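Local structure of ricin B lectin (Clostridium thermocellum, 3VSF) at residues A[114-119]-A[141-146]. The protein is an exo-beta-1,3-galactanase, pairing a family 43 glycoside hydrolase domain with a galactose-binding beta-trefoil lectin module. Residues are numbered along the deposited sequence; the frame is centred on the assembly and turned at random.
Sequences HCNIER and INYGQA
Tyr143, from the loop between strands 131-138 and 147-153, reaches toward Glu118 and Asn116 on the outermost strand of the same four-stranded antiparallel sheet, in the family 43 domain. Tyrosine suits this place because its long side chain, ending in a rigid ring, carries a hydroxyl across to the strand. At the exposed other end, Ile141 sets its CD1 methyl at the edge of the His114 ring, 3.6 Å from NE2, the two side chains crossing nearly at right angles; isoleucine fits because its branched chain ends in a methyl that can lie against an imidazole edge without needing a polar partner. Asn116 also directs its side chain at the loop, its OD1 lying oblique to the Tyr143 ring, 4.3 Å from CE2. Tyr143 OH gives a weak hydrogen bond to Glu118 OE2 at 3.4 Å, while Glu118 OE1 lies at the ring edge, with carboxylate and ring planes 50° apart. OE2 has its main partner outside the two segments, in a salt bridge with Arg77, and OE1 makes a weak hydrogen bond to His136. With the carboxylate engaged chiefly by Arg77 and the phenol bond long, the hydroxyl adds a weak polar link to a surface contact made mostly by van der Waals touching.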
ATOM      1  N   HIS A 114       7.220 -29.036  12.212  1.00 84.14           N
ATOM      2  CA  HIS A 114       8.175 -28.878  11.125  1.00 85.17           C
ATOM      3  C   HIS A 114       7.449 -28.523   9.831  1.00 84.40           C
ATOM      4  O   HIS A 114       7.158 -29.397   9.014  1.00 84.60           O
ATOM      5  CB  HIS A 114       8.979 -30.168  10.948  1.00 84.91           C
ATOM      6  CG  HIS A 114      10.104 -30.055   9.970  1.00 90.00           C
ATOM      7  ND1 HIS A 114      11.344 -29.558  10.314  1.00 92.89           N
ATOM      8  CD2 HIS A 114      10.181 -30.379   8.658  1.00 89.30           C
ATOM      9  CE1 HIS A 114      12.134 -29.579   9.256  1.00 91.71           C
ATOM     10  NE2 HIS A 114      11.453 -30.073   8.237  1.00 91.58           N
ATOM     11  N   CYS A 115       7.157 -27.237   9.650  1.00 82.44           N
ATOM     12  CA  CYS A 115       6.390 -26.790   8.490  1.00 80.60           C
ATOM     13  C   CYS A 115       6.603 -25.312   8.170  1.00 79.25           C
ATOM     14  O   CYS A 115       7.280 -24.592   8.905  1.00 78.89           O
ATOM     15  CB  CYS A 115       4.898 -27.043   8.715  1.00 76.97           C
ATOM     16  SG  CYS A 115       4.140 -25.941   9.935  1.00 78.63           S
ATOM     17  N   ASN A 116       6.009 -24.873   7.065  1.00 78.75           N
ATOM     18  CA  ASN A 116       6.024 -23.469   6.677  1.00 76.38           C
ATOM     19  C   ASN A 116       4.629 -22.865   6.771  1.00 75.78           C
ATOM     20  O   ASN A 116       3.683 -23.375   6.172  1.00 76.40           O
ATOM     21  CB  ASN A 116       6.545 -23.307   5.247  1.00 74.40           C
ATOM     22  CG  ASN A 116       7.950 -23.846   5.071  1.00 81.82           C
ATOM     23  OD1 ASN A 116       8.204 -24.669   4.190  1.00 81.71           O
ATOM     24  ND2 ASN A 116       8.873 -23.382   5.905  1.00 81.00           N
ATOM     25  N   ILE A 117       4.500 -21.782   7.527  1.00 75.41           N
ATOM     26  CA  ILE A 117       3.243 -21.046   7.585  1.00 74.43           C
ATOM     27  C   ILE A 117       3.467 -19.579   7.248  1.00 76.09           C
ATOM     28  O   ILE A 117       4.311 -18.916   7.848  1.00 77.58           O
ATOM     29  CB  ILE A 117       2.562 -21.167   8.958  1.00 75.65           C
ATOM     30  CG1 ILE A 117       1.832 -22.506   9.065  1.00 77.23           C
ATOM     31  CG2 ILE A 117       1.579 -20.027   9.165  1.00 76.26           C
ATOM     32  CD1 ILE A 117       0.827 -22.564  10.190  1.00 79.40           C
ATOM     33  N   GLU A 118       2.710 -19.079   6.278  1.00 72.59           N
ATOM     34  CA  GLU A 118       2.874 -17.706   5.827  1.00 73.93           C
ATOM     35  C   GLU A 118       1.543 -17.068   5.445  1.00 72.62           C
ATOM     36  O   GLU A 118       0.591 -17.759   5.079  1.00 69.47           O
ATOM     37  CB  GLU A 118       3.862 -17.642   4.660  1.00 74.69           C
ATOM     38  CG  GLU A 118       3.497 -18.520   3.473  1.00 73.46           C
ATOM     39  CD  GLU A 118       4.656 -18.700   2.506  1.00 77.56           C
ATOM     40  OE1 GLU A 118       4.405 -18.813   1.287  1.00 79.30           O
ATOM     41  OE2 GLU A 118       5.817 -18.734   2.965  1.00 72.48           O
ATOM     42  N   ARG A 119       1.490 -15.744   5.541  1.00 70.53           N
ATOM     43  CA  ARG A 119       0.281 -14.982   5.239  1.00 70.30           C
ATOM     44  C   ARG A 119      -0.922 -15.419   6.072  1.00 69.74           C
ATOM     45  O   ARG A 119      -1.969 -15.760   5.522  1.00 68.42           O
ATOM     46  CB  ARG A 119      -0.046 -15.061   3.746  1.00 70.00           C
ATOM     47  CG  ARG A 119       1.064 -14.535   2.859  1.00 67.17           C
ATOM     48  CD  ARG A 119       0.627 -14.432   1.411  1.00 68.60           C
ATOM     49  NE  ARG A 119       1.640 -13.764   0.602  1.00 69.26           N
ATOM     50  CZ  ARG A 119       1.801 -12.446   0.552  1.00 70.80           C
ATOM     51  NH1 ARG A 119       1.013 -11.653   1.267  1.00 68.75           N
ATOM     52  NH2 ARG A 119       2.750 -11.919  -0.209  1.00 71.55           N
ATOM     53  N   ILE A 141       9.905 -28.853   3.825  1.00 74.68           N
ATOM     54  CA  ILE A 141      10.874 -29.554   2.994  1.00 76.70           C
ATOM     55  C   ILE A 141      10.698 -29.115   1.546  1.00 75.20           C
ATOM     56  O   ILE A 141      11.660 -29.058   0.779  1.00 73.68           O
ATOM     57  CB  ILE A 141      10.689 -31.081   3.085  1.00 79.92           C
ATOM     58  CG1 ILE A 141      10.947 -31.565   4.515  1.00 80.93           C
ATOM     59  CG2 ILE A 141      11.613 -31.792   2.108  1.00 75.29           C
ATOM     60  CD1 ILE A 141      12.360 -31.310   5.001  1.00 83.37           C
ATOM     61  N   ASN A 142       9.460 -28.799   1.183  1.00 74.34           N
ATOM     62  CA  ASN A 142       9.144 -28.346  -0.165  1.00 74.42           C
ATOM     63  C   ASN A 142       7.827 -27.576  -0.202  1.00 73.88           C
ATOM     64  O   ASN A 142       7.277 -27.223   0.840  1.00 75.78           O
ATOM     65  CB  ASN A 142       9.087 -29.533  -1.128  1.00 74.97           C
ATOM     66  CG  ASN A 142       7.978 -30.508  -0.788  1.00 79.37           C
ATOM     67  OD1 ASN A 142       7.353 -30.411   0.268  1.00 80.18           O
ATOM     68  ND2 ASN A 142       7.732 -31.460  -1.681  1.00 79.37           N
ATOM     69  N   TYR A 143       7.328 -27.321  -1.406  1.00 73.38           N
ATOM     70  CA  TYR A 143       6.078 -26.592  -1.582  1.00 74.36           C
ATOM     71  C   TYR A 143       5.055 -27.402  -2.371  1.00 76.04           C
ATOM     72  O   TYR A 143       4.215 -26.841  -3.073  1.00 74.77           O
ATOM     73  CB  TYR A 143       6.331 -25.248  -2.269  1.00 75.46           C
ATOM     74  CG  TYR A 143       6.681 -24.126  -1.317  1.00 77.01           C
ATOM     75  CD1 TYR A 143       5.759 -23.130  -1.021  1.00 76.49           C
ATOM     76  CD2 TYR A 143       7.929 -24.064  -0.710  1.00 77.64           C
ATOM     77  CE1 TYR A 143       6.071 -22.102  -0.150  1.00 75.87           C
ATOM     78  CE2 TYR A 143       8.250 -23.040   0.162  1.00 79.32           C
ATOM     79  CZ  TYR A 143       7.317 -22.062   0.438  1.00 78.10           C
ATOM     80  OH  TYR A 143       7.629 -21.039   1.305  1.00 78.09           O
ATOM     81  N   GLY A 144       5.130 -28.723  -2.250  1.00 75.70           N
ATOM     82  CA  GLY A 144       4.209 -29.602  -2.947  1.00 73.42           C
ATOM     83  C   GLY A 144       2.839 -29.641  -2.298  1.00 74.44           C
ATOM     84  O   GLY A 144       1.830 -29.858  -2.969  1.00 74.46           O
ATOM     85  N   GLN A 145       2.806 -29.430  -0.987  1.00 72.21           N
ATOM     86  CA  GLN A 145       1.555 -29.446  -0.239  1.00 70.49           C
ATOM     87  C   GLN A 145       0.941 -28.052  -0.170  1.00 79.51           C
ATOM     88  O   GLN A 145       0.956 -27.408   0.879  1.00 80.84           O
ATOM     89  CB  GLN A 145       1.783 -29.984   1.175  1.00 73.13           C
ATOM     90  CG  GLN A 145       2.454 -31.348   1.223  1.00 75.83           C
ATOM     91  CD  GLN A 145       1.593 -32.448   0.634  1.00 77.48           C
ATOM     92  OE1 GLN A 145       0.364 -32.372   0.655  1.00 74.13           O
ATOM     93  NE2 GLN A 145       2.236 -33.481   0.101  1.00 77.61           N
ATOM     94  N   ALA A 146       0.405 -27.587  -1.294  1.00 78.62           N
ATOM     95  CA  ALA A 146      -0.242 -26.283  -1.343  1.00 70.78           C
ATOM     96  C   ALA A 146      -1.618 -26.360  -0.696  1.00 70.20           C
ATOM     97  O   ALA A 146      -2.627 -26.529  -1.379  1.00 72.52           O
ATOM     98  CB  ALA A 146      -0.356 -25.802  -2.776  1.00 73.39           C
TER